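Local coordinates for probable dipeptidase (Pseudomonas aeruginosa, PDB 3B40), which is probably a metal-dependent dipeptidase of the membrane dipeptidase (M19) family, at residues A[259-264]-A[401-406]; A[341-346]-A[383-388]; A[349-354]-A[389-394]. The protein carries 11 engineered substitutions. All coordinates share one frame; numbering follows the deposited sequence.

The three contacts lie in the part of the TIM-barrel fold where strands 261-265 and 354-357 run parallel as neighbours. In chain order the segments come as 259-264, 341-346, 349-354, 383-388, 389-394 and 401-406, with contacts 2 and 3 nested inside the loop closed by contact 1 and interlaced with each other. The centres of contacts 2 and 3 are about 9 Å apart, those of 1 and 3 about 11 Å, and those of 1 and 2 about 18 Å. Contacts 1 and 3 join helix 389-409 to the entry of strand 261-265 and to the loop before strand 354-357, whereas contact 2 joins helix 335-349 to the end of helix 375-385 and its turn.

Contact 1: residues A[259-264]-A[401-406]; sequences GGVIQV and LRAWGE
Arg-402 and Ala-403 of helix 389-409 pack against Gly-259, Gly-260 and Val-261, where the chain leaves a helix and enters strand 261-265 of the TIM barrel. Gly-259, with positive phi, closes helix 249-257 in a Schellman motif, and its carbonyl faces the C-terminal helix. Arg-402 supplies the polar side of the contact. Its CB points neither at nor away from the strand entry, and CG lies anti to the backbone N (chi1 178°). Neither of these carbons touches the other segment; the chain bends at chi3 (68°), which sets NE, and from there on the polar atoms find partners. Arg-402 NE donates to a water at 2.7 Å, and that water in turn donates to Gly-259 O at 2.6 Å. Beyond CZ, Arg-402 NH1 binds Gly-259 O directly at 3.2 Å, with an N-H...O angle of 162°. Gly-259 O lies in the guanidinium plane, whereas NH1 stands above the plane of the carbonyl. The oxygen is therefore gripped both directly and through the water. NH2 turns to Asp-352 O, its main partner, with a weak bond to Asn-399 OD1. Gly-260 O lies at the guanidinium edge but is claimed by His-353 ND1, whose ring thereby links the strand entry to a bound cadmium ion. The apolar part is small: Val-261 CG2, anti to the carbonyl carbon, sits 4.1 Å from Ala-403 CB, with Arg-402 NH1 merely near the same methyl.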
ATOM      1  N   GLY A 259     -17.360  -5.005  -6.878  1.00 15.47           N
ATOM      2  CA  GLY A 259     -17.515  -3.632  -7.354  1.00 15.01           C
ATOM      3  C   GLY A 259     -16.301  -2.782  -7.038  1.00 14.60           C
ATOM      4  O   GLY A 259     -16.334  -1.575  -7.213  1.00 15.02           O
ATOM      5  N   GLY A 260     -15.210  -3.427  -6.615  1.00 14.04           N
ATOM      6  CA  GLY A 260     -14.085  -2.723  -6.041  1.00 13.75           C
ATOM      7  C   GLY A 260     -12.969  -2.360  -7.002  1.00 13.18           C
ATOM      8  O   GLY A 260     -13.175  -2.333  -8.225  1.00 13.05           O
ATOM      9  N   VAL A 261     -11.774  -2.089  -6.460  1.00 12.66           N
ATOM     10  CA  VAL A 261     -10.678  -1.557  -7.296  1.00 12.05           C
ATOM     11  C   VAL A 261      -9.335  -2.134  -6.903  1.00 12.09           C
ATOM     12  O   VAL A 261      -9.038  -2.287  -5.718  1.00 11.29           O
ATOM     13  CB  VAL A 261     -10.572   0.041  -7.259  1.00 12.33           C
ATOM     14  CG1 VAL A 261      -9.555   0.521  -8.264  1.00 11.07           C
ATOM     15  CG2 VAL A 261     -11.908   0.706  -7.573  1.00 13.55           C
ATOM     16  N   ILE A 262      -8.512  -2.425  -7.912  1.00 12.60           N
ATOM     17  CA  ILE A 262      -7.132  -2.879  -7.709  1.00 12.79           C
ATOM     18  C   ILE A 262      -6.226  -1.697  -7.998  1.00 11.70           C
ATOM     19  O   ILE A 262      -6.113  -1.248  -9.133  1.00 11.78           O
ATOM     20  CB  ILE A 262      -6.790  -4.083  -8.613  1.00 12.70           C
ATOM     21  CG1 ILE A 262      -7.724  -5.251  -8.273  1.00 16.16           C
ATOM     22  CG2 ILE A 262      -5.338  -4.536  -8.404  1.00 12.85           C
ATOM     23  CD1 ILE A 262      -8.173  -6.022  -9.448  1.00 14.97           C
ATOM     24  N   GLN A 263      -5.632  -1.150  -6.948  1.00 12.23           N
ATOM     25  CA  GLN A 263      -4.793   0.041  -7.113  1.00 13.01           C
ATOM     26  C   GLN A 263      -3.367  -0.451  -7.335  1.00 12.82           C
ATOM     27  O   GLN A 263      -2.679  -0.824  -6.387  1.00 13.51           O
ATOM     28  CB  GLN A 263      -4.921   0.969  -5.896  1.00 12.07           C
ATOM     29  CG  GLN A 263      -6.365   1.465  -5.642  1.00 13.51           C
ATOM     30  CD  GLN A 263      -6.709   2.786  -6.344  1.00 13.86           C
ATOM     31  OE1 GLN A 263      -7.817   2.949  -6.857  1.00 12.98           O
ATOM     32  NE2 GLN A 263      -5.771   3.725  -6.355  1.00  6.54           N
ATOM     33  N   VAL A 264      -2.938  -0.430  -8.592  1.00 13.52           N
ATOM     34  CA  VAL A 264      -1.663  -1.024  -9.024  1.00 12.80           C
ATOM     35  C   VAL A 264      -0.474  -0.238  -8.519  1.00 13.77           C
ATOM     36  O   VAL A 264      -0.355   0.962  -8.785  1.00 13.86           O
ATOM     37  CB  VAL A 264      -1.577  -1.133 -10.574  1.00 13.47           C
ATOM     38  CG1 VAL A 264      -0.211  -1.694 -11.010  1.00 12.23           C
ATOM     39  CG2 VAL A 264      -2.724  -2.017 -11.129  1.00 11.67           C
ATOM     40  N   LEU A 401     -13.028   6.649  -5.956  1.00 11.62           N
ATOM     41  CA  LEU A 401     -14.072   7.513  -5.406  1.00 11.59           C
ATOM     42  C   LEU A 401     -15.473   6.898  -5.580  1.00 12.37           C
ATOM     43  O   LEU A 401     -16.293   7.018  -4.692  1.00 11.41           O
ATOM     44  CB  LEU A 401     -14.010   8.890  -6.055  1.00 12.46           C
ATOM     45  CG  LEU A 401     -12.751   9.747  -5.806  1.00 13.78           C
ATOM     46  CD1 LEU A 401     -12.801  11.044  -6.610  1.00 16.45           C
ATOM     47  CD2 LEU A 401     -12.573  10.052  -4.309  1.00 14.04           C
ATOM     48  N   ARG A 402     -15.737   6.231  -6.715  1.00 13.34           N
ATOM     49  CA  ARG A 402     -17.038   5.535  -6.926  1.00 13.83           C
ATOM     50  C   ARG A 402     -17.207   4.439  -5.878  1.00 14.33           C
ATOM     51  O   ARG A 402     -18.234   4.355  -5.174  1.00 14.73           O
ATOM     52  CB  ARG A 402     -17.111   4.885  -8.321  1.00 13.22           C
ATOM     53  CG  ARG A 402     -18.437   4.081  -8.642  1.00 14.31           C
ATOM     54  CD  ARG A 402     -18.222   3.035  -9.748  1.00 13.68           C
ATOM     55  NE  ARG A 402     -17.344   1.927  -9.316  1.00 16.68           N
ATOM     56  CZ  ARG A 402     -16.171   1.585  -9.871  1.00 16.13           C
ATOM     57  NH1 ARG A 402     -15.486   0.556  -9.374  1.00 16.25           N
ATOM     58  NH2 ARG A 402     -15.665   2.261 -10.904  1.00 14.20           N
ATOM     59  N   ALA A 403     -16.201   3.581  -5.789  1.00 13.75           N
ATOM     60  CA  ALA A 403     -16.266   2.444  -4.845  1.00 13.84           C
ATOM     61  C   ALA A 403     -16.424   2.944  -3.406  1.00 13.98           C
ATOM     62  O   ALA A 403     -17.181   2.375  -2.627  1.00 13.37           O
ATOM     63  CB  ALA A 403     -15.013   1.579  -4.975  1.00 13.86           C
ATOM     64  N   TRP A 404     -15.694   4.003  -3.056  1.00 12.83           N
ATOM     65  CA  TRP A 404     -15.805   4.602  -1.729  1.00 13.31           C
ATOM     66  C   TRP A 404     -17.234   5.046  -1.471  1.00 13.76           C
ATOM     67  O   TRP A 404     -17.764   4.822  -0.377  1.00 13.58           O
ATOM     68  CB  TRP A 404     -14.817   5.773  -1.582  1.00 12.26           C
ATOM     69  CG  TRP A 404     -14.662   6.427  -0.233  1.00 11.71           C
ATOM     70  CD1 TRP A 404     -15.198   6.033   0.966  1.00 10.73           C
ATOM     71  CD2 TRP A 404     -13.871   7.602   0.049  1.00 10.60           C
ATOM     72  NE1 TRP A 404     -14.817   6.906   1.964  1.00 11.13           N
ATOM     73  CE2 TRP A 404     -13.997   7.870   1.433  1.00 10.65           C
ATOM     74  CE3 TRP A 404     -13.089   8.452  -0.738  1.00 10.71           C
ATOM     75  CZ2 TRP A 404     -13.368   8.958   2.046  1.00 11.65           C
ATOM     76  CZ3 TRP A 404     -12.441   9.551  -0.123  1.00 10.68           C
ATOM     77  CH2 TRP A 404     -12.606   9.796   1.254  1.00 11.53           C
ATOM     78  N   GLY A 405     -17.862   5.685  -2.459  1.00 13.94           N
ATOM     79  CA  GLY A 405     -19.230   6.114  -2.276  1.00 14.44           C
ATOM     80  C   GLY A 405     -20.159   4.937  -2.022  1.00 15.39           C
ATOM     81  O   GLY A 405     -21.053   5.032  -1.172  1.00 15.77           O
ATOM     82  N   GLU A 406     -19.965   3.839  -2.767  1.00 15.88           N
ATOM     83  CA  GLU A 406     -20.818   2.635  -2.627  1.00 17.28           C
ATOM     84  C   GLU A 406     -20.668   1.955  -1.262  1.00 16.44           C
ATOM     85  O   GLU A 406     -21.659   1.578  -0.626  1.00 18.12           O
ATOM     86  CB  GLU A 406     -20.566   1.645  -3.782  1.00 18.06           C
ATOM     87  CG  GLU A 406     -21.211   2.086  -5.072  1.00 24.09           C
ATOM     88  CD  GLU A 406     -22.730   2.311  -4.911  1.00 32.20           C
ATOM     89  OE1 GLU A 406     -23.418   1.380  -4.397  1.00 31.22           O
ATOM     90  OE2 GLU A 406     -23.218   3.424  -5.279  1.00 36.10           O
TER
HETATM   91  O   HOH W   1     -18.018   0.463  -7.146  1.00 13.86           O

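Contact 2: residues A[341-346]-A[383-388]; sequences AIDYTV and ITRGYS
Tyr-387 and Arg-385 both bind the carboxylate of Asp-343, one oxygen each, joining helix 335-349 to the region where helix 375-385 gives way to a turn. Tyr-387 OH donates to Asp-343 OD1 at 2.6 Å, meeting it on the anti side and only modestly out of the carboxylate plane; OD1 in turn lies at the edge of the tyrosine ring. In a salt bridge, Arg-385 NH1 donates to Asp-343 OD2 at 2.9 Å from above the carboxylate, 60° out of its plane, and the guanidinium is turned 73° against the carboxylate.

Each nitrogen of the guanidinium has a partner: NH1 has its strongest in Asp-340 OD1, NE pairs with Glu-381 OE2, and NH2 donates to Lys-336 O. Within helix 335-349, Ala-341 O accepts from both Thr-345 N and Thr-345 OG1, which reach it from opposite faces of its plane. Ile-342 CG2 packs near Tyr-387 CZ at 4.3 Å, and Val-346 CG2 meets the ring tip to tip, 4.5 Å from Tyr-387 CE2. Gly-386, with positive phi, ends helix 375-385 in a Schellman motif, and Ser-388 OG caps the next helix at Asp-391 N. With a guanidinium and a phenol each donating to one oxygen, the geometry is consistent with an ionised Asp-343, although the guanidinium's charge is shared with Asp-340 and Glu-381.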
ATOM      1  N   ALA A 341       1.763  -3.556 -15.845  1.00 13.62           N
ATOM      2  CA  ALA A 341       0.926  -4.050 -14.756  1.00 13.62           C
ATOM      3  C   ALA A 341      -0.466  -3.439 -14.834  1.00 14.07           C
ATOM      4  O   ALA A 341      -1.475  -4.146 -14.685  1.00 15.56           O
ATOM      5  CB  ALA A 341       1.575  -3.782 -13.422  1.00 12.86           C
ATOM      6  N   ILE A 342      -0.552  -2.136 -15.092  1.00 13.71           N
ATOM      7  CA  ILE A 342      -1.866  -1.508 -15.294  1.00 13.41           C
ATOM      8  C   ILE A 342      -2.619  -2.158 -16.473  1.00 14.15           C
ATOM      9  O   ILE A 342      -3.794  -2.507 -16.340  1.00 13.99           O
ATOM     10  CB  ILE A 342      -1.743   0.038 -15.475  1.00 13.56           C
ATOM     11  CG1 ILE A 342      -1.175   0.668 -14.164  1.00 11.27           C
ATOM     12  CG2 ILE A 342      -3.086   0.644 -15.893  1.00 12.54           C
ATOM     13  CD1 ILE A 342      -0.911   2.180 -14.213  1.00 12.73           C
ATOM     14  N   ASP A 343      -1.923  -2.320 -17.598  1.00 14.25           N
ATOM     15  CA  ASP A 343      -2.449  -2.908 -18.817  1.00 14.84           C
ATOM     16  C   ASP A 343      -3.023  -4.297 -18.515  1.00 14.82           C
ATOM     17  O   ASP A 343      -4.133  -4.602 -18.910  1.00 16.14           O
ATOM     18  CB  ASP A 343      -1.334  -3.049 -19.890  1.00 14.92           C
ATOM     19  CG  ASP A 343      -1.037  -1.750 -20.657  1.00 16.83           C
ATOM     20  OD1 ASP A 343      -1.606  -0.679 -20.373  1.00 19.05           O
ATOM     21  OD2 ASP A 343      -0.210  -1.810 -21.583  1.00 19.58           O
ATOM     22  N   TYR A 344      -2.250  -5.127 -17.826  1.00 14.94           N
ATOM     23  CA  TYR A 344      -2.665  -6.493 -17.474  1.00 14.23           C
ATOM     24  C   TYR A 344      -3.914  -6.525 -16.610  1.00 14.35           C
ATOM     25  O   TYR A 344      -4.798  -7.350 -16.820  1.00 14.96           O
ATOM     26  CB  TYR A 344      -1.529  -7.245 -16.770  1.00 14.22           C
ATOM     27  CG  TYR A 344      -1.873  -8.696 -16.502  1.00 13.00           C
ATOM     28  CD1 TYR A 344      -1.635  -9.679 -17.465  1.00 11.71           C
ATOM     29  CD2 TYR A 344      -2.460  -9.079 -15.300  1.00 14.04           C
ATOM     30  CE1 TYR A 344      -1.964 -11.010 -17.225  1.00 12.71           C
ATOM     31  CE2 TYR A 344      -2.815 -10.394 -15.044  1.00 12.68           C
ATOM     32  CZ  TYR A 344      -2.573 -11.365 -16.022  1.00 13.63           C
ATOM     33  OH  TYR A 344      -2.886 -12.673 -15.771  1.00 11.84           O
ATOM     34  N   THR A 345      -3.958  -5.649 -15.611  1.00 14.08           N
ATOM     35  CA  THR A 345      -5.034  -5.629 -14.647  1.00 13.30           C
ATOM     36  C   THR A 345      -6.316  -5.183 -15.344  1.00 14.07           C
ATOM     37  O   THR A 345      -7.381  -5.774 -15.126  1.00 14.00           O
ATOM     38  CB  THR A 345      -4.663  -4.755 -13.395  1.00 13.97           C
ATOM     39  OG1 THR A 345      -3.383  -5.153 -12.919  1.00  9.85           O
ATOM     40  CG2 THR A 345      -5.649  -4.966 -12.242  1.00 15.56           C
ATOM     41  N   VAL A 346      -6.192  -4.178 -16.216  1.00 13.26           N
ATOM     42  CA  VAL A 346      -7.301  -3.693 -17.005  1.00 12.98           C
ATOM     43  C   VAL A 346      -7.837  -4.799 -17.935  1.00 13.47           C
ATOM     44  O   VAL A 346      -9.042  -4.997 -17.999  1.00 12.83           O
ATOM     45  CB  VAL A 346      -6.933  -2.400 -17.790  1.00 13.11           C
ATOM     46  CG1 VAL A 346      -7.989  -2.067 -18.839  1.00 14.93           C
ATOM     47  CG2 VAL A 346      -6.699  -1.212 -16.839  1.00 11.53           C
ATOM     48  N   ILE A 383      -0.795   8.011 -21.612  1.00 16.00           N
ATOM     49  CA  ILE A 383      -1.087   8.643 -22.915  1.00 17.40           C
ATOM     50  C   ILE A 383      -0.421   7.855 -24.073  1.00 18.51           C
ATOM     51  O   ILE A 383      -1.066   7.456 -25.045  1.00 18.51           O
ATOM     52  CB  ILE A 383      -0.633  10.128 -22.923  1.00 17.60           C
ATOM     53  CG1 ILE A 383      -1.536  10.960 -22.006  1.00 17.60           C
ATOM     54  CG2 ILE A 383      -0.666  10.700 -24.327  1.00 18.52           C
ATOM     55  CD1 ILE A 383      -0.942  12.320 -21.602  1.00 16.41           C
ATOM     56  N   THR A 384       0.863   7.589 -23.916  1.00 19.77           N
ATOM     57  CA  THR A 384       1.669   6.900 -24.919  1.00 20.93           C
ATOM     58  C   THR A 384       1.082   5.522 -25.295  1.00 22.11           C
ATOM     59  O   THR A 384       1.124   5.108 -26.461  1.00 22.02           O
ATOM     60  CB  THR A 384       3.114   6.806 -24.400  1.00 20.64           C
ATOM     61  OG1 THR A 384       3.613   8.142 -24.219  1.00 20.20           O
ATOM     62  CG2 THR A 384       4.029   6.036 -25.351  1.00 21.25           C
ATOM     63  N   ARG A 385       0.512   4.825 -24.320  1.00 22.64           N
ATOM     64  CA  ARG A 385      -0.065   3.520 -24.609  1.00 23.35           C
ATOM     65  C   ARG A 385      -1.455   3.563 -25.181  1.00 23.15           C
ATOM     66  O   ARG A 385      -1.986   2.522 -25.563  1.00 24.41           O
ATOM     67  CB  ARG A 385      -0.062   2.643 -23.385  1.00 23.75           C
ATOM     68  CG  ARG A 385       1.321   2.439 -22.946  1.00 23.98           C
ATOM     69  CD  ARG A 385       1.599   1.018 -22.618  1.00 22.75           C
ATOM     70  NE  ARG A 385       2.865   0.999 -21.932  1.00 18.32           N
ATOM     71  CZ  ARG A 385       3.313  -0.020 -21.234  1.00 19.08           C
ATOM     72  NH1 ARG A 385       2.574  -1.122 -21.101  1.00 18.45           N
ATOM     73  NH2 ARG A 385       4.481   0.080 -20.663  1.00 18.89           N
ATOM     74  N   GLY A 386      -2.054   4.742 -25.234  1.00 21.98           N
ATOM     75  CA  GLY A 386      -3.355   4.903 -25.877  1.00 20.96           C
ATOM     76  C   GLY A 386      -4.570   5.013 -24.965  1.00 20.53           C
ATOM     77  O   GLY A 386      -5.707   4.915 -25.436  1.00 20.03           O
ATOM     78  N   TYR A 387      -4.349   5.223 -23.667  1.00 19.64           N
ATOM     79  CA  TYR A 387      -5.462   5.504 -22.748  1.00 19.12           C
ATOM     80  C   TYR A 387      -6.077   6.897 -23.008  1.00 19.14           C
ATOM     81  O   TYR A 387      -5.351   7.878 -23.234  1.00 18.55           O
ATOM     82  CB  TYR A 387      -5.003   5.402 -21.297  1.00 18.60           C
ATOM     83  CG  TYR A 387      -4.738   3.983 -20.842  1.00 19.98           C
ATOM     84  CD1 TYR A 387      -3.493   3.383 -21.051  1.00 18.53           C
ATOM     85  CD2 TYR A 387      -5.738   3.235 -20.218  1.00 21.33           C
ATOM     86  CE1 TYR A 387      -3.239   2.089 -20.626  1.00 19.01           C
ATOM     87  CE2 TYR A 387      -5.502   1.910 -19.804  1.00 21.26           C
ATOM     88  CZ  TYR A 387      -4.248   1.356 -20.012  1.00 20.09           C
ATOM     89  OH  TYR A 387      -4.004   0.055 -19.623  1.00 19.70           O
ATOM     90  N   SER A 388      -7.403   6.973 -22.937  1.00 18.36           N
ATOM     91  CA  SER A 388      -8.096   8.222 -23.147  1.00 19.03           C
ATOM     92  C   SER A 388      -8.029   9.043 -21.885  1.00 18.89           C
ATOM     93  O   SER A 388      -7.709   8.524 -20.830  1.00 19.25           O
ATOM     94  CB  SER A 388      -9.544   7.969 -23.515  1.00 18.74           C
ATOM     95  OG  SER A 388     -10.225   7.410 -22.407  1.00 21.53           O
TER

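Contact 3: residues A[349-354]-A[389-394]; sequences VGIDHV and DADIAK. With CD (cadmium ion), chain C; CA (calcium ion), chain E.
In the TIM barrel, the loop between helix 335-349 and strand 354-357 brings Ile-351 and Asp-352 against Asp-391 and Lys-394 in the first turns of helix 389-409. The side chains of Ile-351 and Asp-391 cross at about a right angle. Ile-351 CG1, anti to the backbone N (chi1 -172°), lies 3.6 Å from Asp-391 CG, which sets hydrocarbon against the carboxylate. Ile-351 CD1, 3.8 Å from Asp-391 CB, adds a contact of hydrocarbon on hydrocarbon. Beside this pair Lys-394 reaches out, extended beyond CG, to form a salt bridge with Asp-352. Lys-394 NZ donates to Asp-352 OD1 at 2.8 Å, nearly in line with the C-O bond. The methylene carbon CD of Lys-394 passes 3.3 Å from Asp-352 OD1.

Both segments also hold metal ligands. Asp-389, with His-14, binds a calcium ion at the start of the helix. At the other end of the contact His-353 NE2 binds a cadmium ion at 2.3 Å, while CB of Asp-352 lies over one face of the His-353 ring, toward its rim. Four waters complete the cadmium's ligands, and one of them donates to Asp-352 OD2 at 3.2 Å.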
ATOM      1  N   VAL A 349      -9.843  -7.125 -15.343  1.00 11.99           N
ATOM      2  CA  VAL A 349     -11.038  -6.640 -14.636  1.00 12.53           C
ATOM      3  C   VAL A 349     -11.811  -5.471 -15.272  1.00 13.17           C
ATOM      4  O   VAL A 349     -12.918  -5.168 -14.844  1.00 13.71           O
ATOM      5  CB  VAL A 349     -10.758  -6.361 -13.139  1.00 11.95           C
ATOM      6  CG1 VAL A 349     -10.234  -7.634 -12.479  1.00 12.53           C
ATOM      7  CG2 VAL A 349      -9.708  -5.256 -12.999  1.00 12.18           C
ATOM      8  N   GLY A 350     -11.224  -4.822 -16.276  1.00 13.44           N
ATOM      9  CA  GLY A 350     -11.860  -3.703 -16.972  1.00 13.37           C
ATOM     10  C   GLY A 350     -11.456  -2.366 -16.386  1.00 14.10           C
ATOM     11  O   GLY A 350     -11.113  -2.277 -15.185  1.00 14.77           O
ATOM     12  N   ILE A 351     -11.533  -1.316 -17.210  1.00 13.45           N
ATOM     13  CA  ILE A 351     -10.982   0.001 -16.842  1.00 14.18           C
ATOM     14  C   ILE A 351     -11.601   0.525 -15.549  1.00 14.41           C
ATOM     15  O   ILE A 351     -10.983   1.314 -14.853  1.00 14.45           O
ATOM     16  CB  ILE A 351     -11.098   1.079 -18.005  1.00 13.64           C
ATOM     17  CG1 ILE A 351     -10.340   2.364 -17.650  1.00 16.52           C
ATOM     18  CG2 ILE A 351     -12.532   1.417 -18.380  1.00 14.54           C
ATOM     19  CD1 ILE A 351      -8.824   2.211 -17.743  1.00 17.56           C
ATOM     20  N   ASP A 352     -12.817   0.080 -15.235  1.00 13.91           N
ATOM     21  CA  ASP A 352     -13.556   0.632 -14.088  1.00 14.15           C
ATOM     22  C   ASP A 352     -13.066   0.095 -12.726  1.00 13.40           C
ATOM     23  O   ASP A 352     -13.525   0.534 -11.642  1.00 13.36           O
ATOM     24  CB  ASP A 352     -15.046   0.335 -14.224  1.00 14.19           C
ATOM     25  CG  ASP A 352     -15.736   1.143 -15.326  1.00 18.48           C
ATOM     26  OD1 ASP A 352     -15.323   2.287 -15.674  1.00 18.42           O
ATOM     27  OD2 ASP A 352     -16.770   0.634 -15.808  1.00 23.85           O
ATOM     28  N   HIS A 353     -12.139  -0.852 -12.766  1.00 12.92           N
ATOM     29  CA  HIS A 353     -11.742  -1.550 -11.543  1.00 12.20           C
ATOM     30  C   HIS A 353     -10.273  -1.485 -11.241  1.00 12.56           C
ATOM     31  O   HIS A 353      -9.747  -2.329 -10.461  1.00 12.48           O
ATOM     32  CB  HIS A 353     -12.219  -3.005 -11.604  1.00 11.93           C
ATOM     33  CG  HIS A 353     -13.699  -3.108 -11.700  1.00 12.39           C
ATOM     34  ND1 HIS A 353     -14.518  -2.874 -10.618  1.00 13.65           N
ATOM     35  CD2 HIS A 353     -14.514  -3.317 -12.762  1.00 11.90           C
ATOM     36  CE1 HIS A 353     -15.779  -2.994 -10.998  1.00 15.92           C
ATOM     37  NE2 HIS A 353     -15.799  -3.273 -12.289  1.00 13.19           N
ATOM     38  N   VAL A 354      -9.621  -0.494 -11.850  1.00 11.00           N
ATOM     39  CA  VAL A 354      -8.189  -0.289 -11.702  1.00 10.67           C
ATOM     40  C   VAL A 354      -7.839   1.154 -11.232  1.00 10.05           C
ATOM     41  O   VAL A 354      -8.496   2.144 -11.599  1.00  9.95           O
ATOM     42  CB  VAL A 354      -7.399  -0.701 -13.001  1.00 10.54           C
ATOM     43  CG1 VAL A 354      -5.873  -0.732 -12.762  1.00 11.90           C
ATOM     44  CG2 VAL A 354      -7.833  -2.083 -13.505  1.00 11.11           C
ATOM     45  N   ASP A 389      -8.334  10.327 -22.002  1.00 19.05           N
ATOM     46  CA  ASP A 389      -8.438  11.206 -20.849  1.00 20.03           C
ATOM     47  C   ASP A 389      -9.425  10.704 -19.806  1.00 19.83           C
ATOM     48  O   ASP A 389      -9.092  10.671 -18.617  1.00 19.74           O
ATOM     49  CB  ASP A 389      -8.790  12.621 -21.292  1.00 20.48           C
ATOM     50  CG  ASP A 389      -7.666  13.300 -22.019  1.00 21.60           C
ATOM     51  OD1 ASP A 389      -6.537  12.732 -22.158  1.00 23.05           O
ATOM     52  OD2 ASP A 389      -7.917  14.452 -22.458  1.00 25.25           O
ATOM     53  N   ALA A 390     -10.599  10.255 -20.252  1.00 19.74           N
ATOM     54  CA  ALA A 390     -11.599   9.645 -19.362  1.00 19.35           C
ATOM     55  C   ALA A 390     -11.042   8.441 -18.589  1.00 18.77           C
ATOM     56  O   ALA A 390     -11.259   8.332 -17.373  1.00 18.82           O
ATOM     57  CB  ALA A 390     -12.842   9.222 -20.142  1.00 19.34           C
ATOM     58  N   ASP A 391     -10.354   7.543 -19.293  1.00 18.11           N
ATOM     59  CA  ASP A 391      -9.773   6.336 -18.675  1.00 18.19           C
ATOM     60  C   ASP A 391      -8.682   6.676 -17.682  1.00 17.60           C
ATOM     61  O   ASP A 391      -8.632   6.100 -16.592  1.00 18.57           O
ATOM     62  CB  ASP A 391      -9.253   5.374 -19.736  1.00 18.44           C
ATOM     63  CG  ASP A 391     -10.394   4.626 -20.452  1.00 21.21           C
ATOM     64  OD1 ASP A 391     -11.573   4.867 -20.129  1.00 27.19           O
ATOM     65  OD2 ASP A 391     -10.112   3.783 -21.318  1.00 25.61           O
ATOM     66  N   ILE A 392      -7.830   7.630 -18.044  1.00 16.22           N
ATOM     67  CA  ILE A 392      -6.818   8.141 -17.118  1.00 16.45           C
ATOM     68  C   ILE A 392      -7.428   8.767 -15.838  1.00 15.75           C
ATOM     69  O   ILE A 392      -6.907   8.545 -14.734  1.00 16.01           O
ATOM     70  CB  ILE A 392      -5.862   9.129 -17.818  1.00 16.23           C
ATOM     71  CG1 ILE A 392      -5.126   8.418 -18.955  1.00 16.41           C
ATOM     72  CG2 ILE A 392      -4.879   9.766 -16.782  1.00 17.66           C
ATOM     73  CD1 ILE A 392      -4.467   9.384 -19.989  1.00 16.82           C
ATOM     74  N   ALA A 393      -8.520   9.527 -15.980  1.00 14.82           N
ATOM     75  CA  ALA A 393      -9.208  10.085 -14.825  1.00 14.78           C
ATOM     76  C   ALA A 393      -9.770   8.985 -13.896  1.00 15.47           C
ATOM     77  O   ALA A 393      -9.796   9.146 -12.656  1.00 17.06           O
ATOM     78  CB  ALA A 393     -10.320  11.063 -15.257  1.00 15.48           C
ATOM     79  N   LYS A 394     -10.220   7.877 -14.475  1.00 14.80           N
ATOM     80  CA  LYS A 394     -10.730   6.744 -13.686  1.00 14.15           C
ATOM     81  C   LYS A 394      -9.569   6.085 -12.926  1.00 12.99           C
ATOM     82  O   LYS A 394      -9.652   5.897 -11.722  1.00 12.84           O
ATOM     83  CB  LYS A 394     -11.393   5.722 -14.607  1.00 15.09           C
ATOM     84  CG  LYS A 394     -12.656   6.193 -15.291  1.00 17.49           C
ATOM     85  CD  LYS A 394     -13.427   5.035 -15.908  1.00 18.34           C
ATOM     86  CE  LYS A 394     -14.689   5.587 -16.551  1.00 21.67           C
ATOM     87  NZ  LYS A 394     -15.417   4.550 -17.320  1.00 23.96           N
TER
HETATM   88 CD    CD C   2     -17.751  -3.252 -13.489  1.00 34.25          CD
HETATM   89 CA    CA E 450      -6.566  15.269 -23.451  1.00 37.16          CA
HETATM   90  O   HOH W   2     -18.188  -0.970 -13.492  1.00 27.17           O
HETATM   91  O   HOH W   3     -19.005  -1.952 -11.461  1.00 28.24           O
HETATM   92  O   HOH W   4     -17.844  -5.738 -13.282  1.00 24.91           O
HETATM   93  O   HOH W   5     -16.533  -3.575 -15.586  1.00 16.45           O
HETATM   94  O   HOH W   6      -6.208  17.065 -21.864  1.00 25.74           O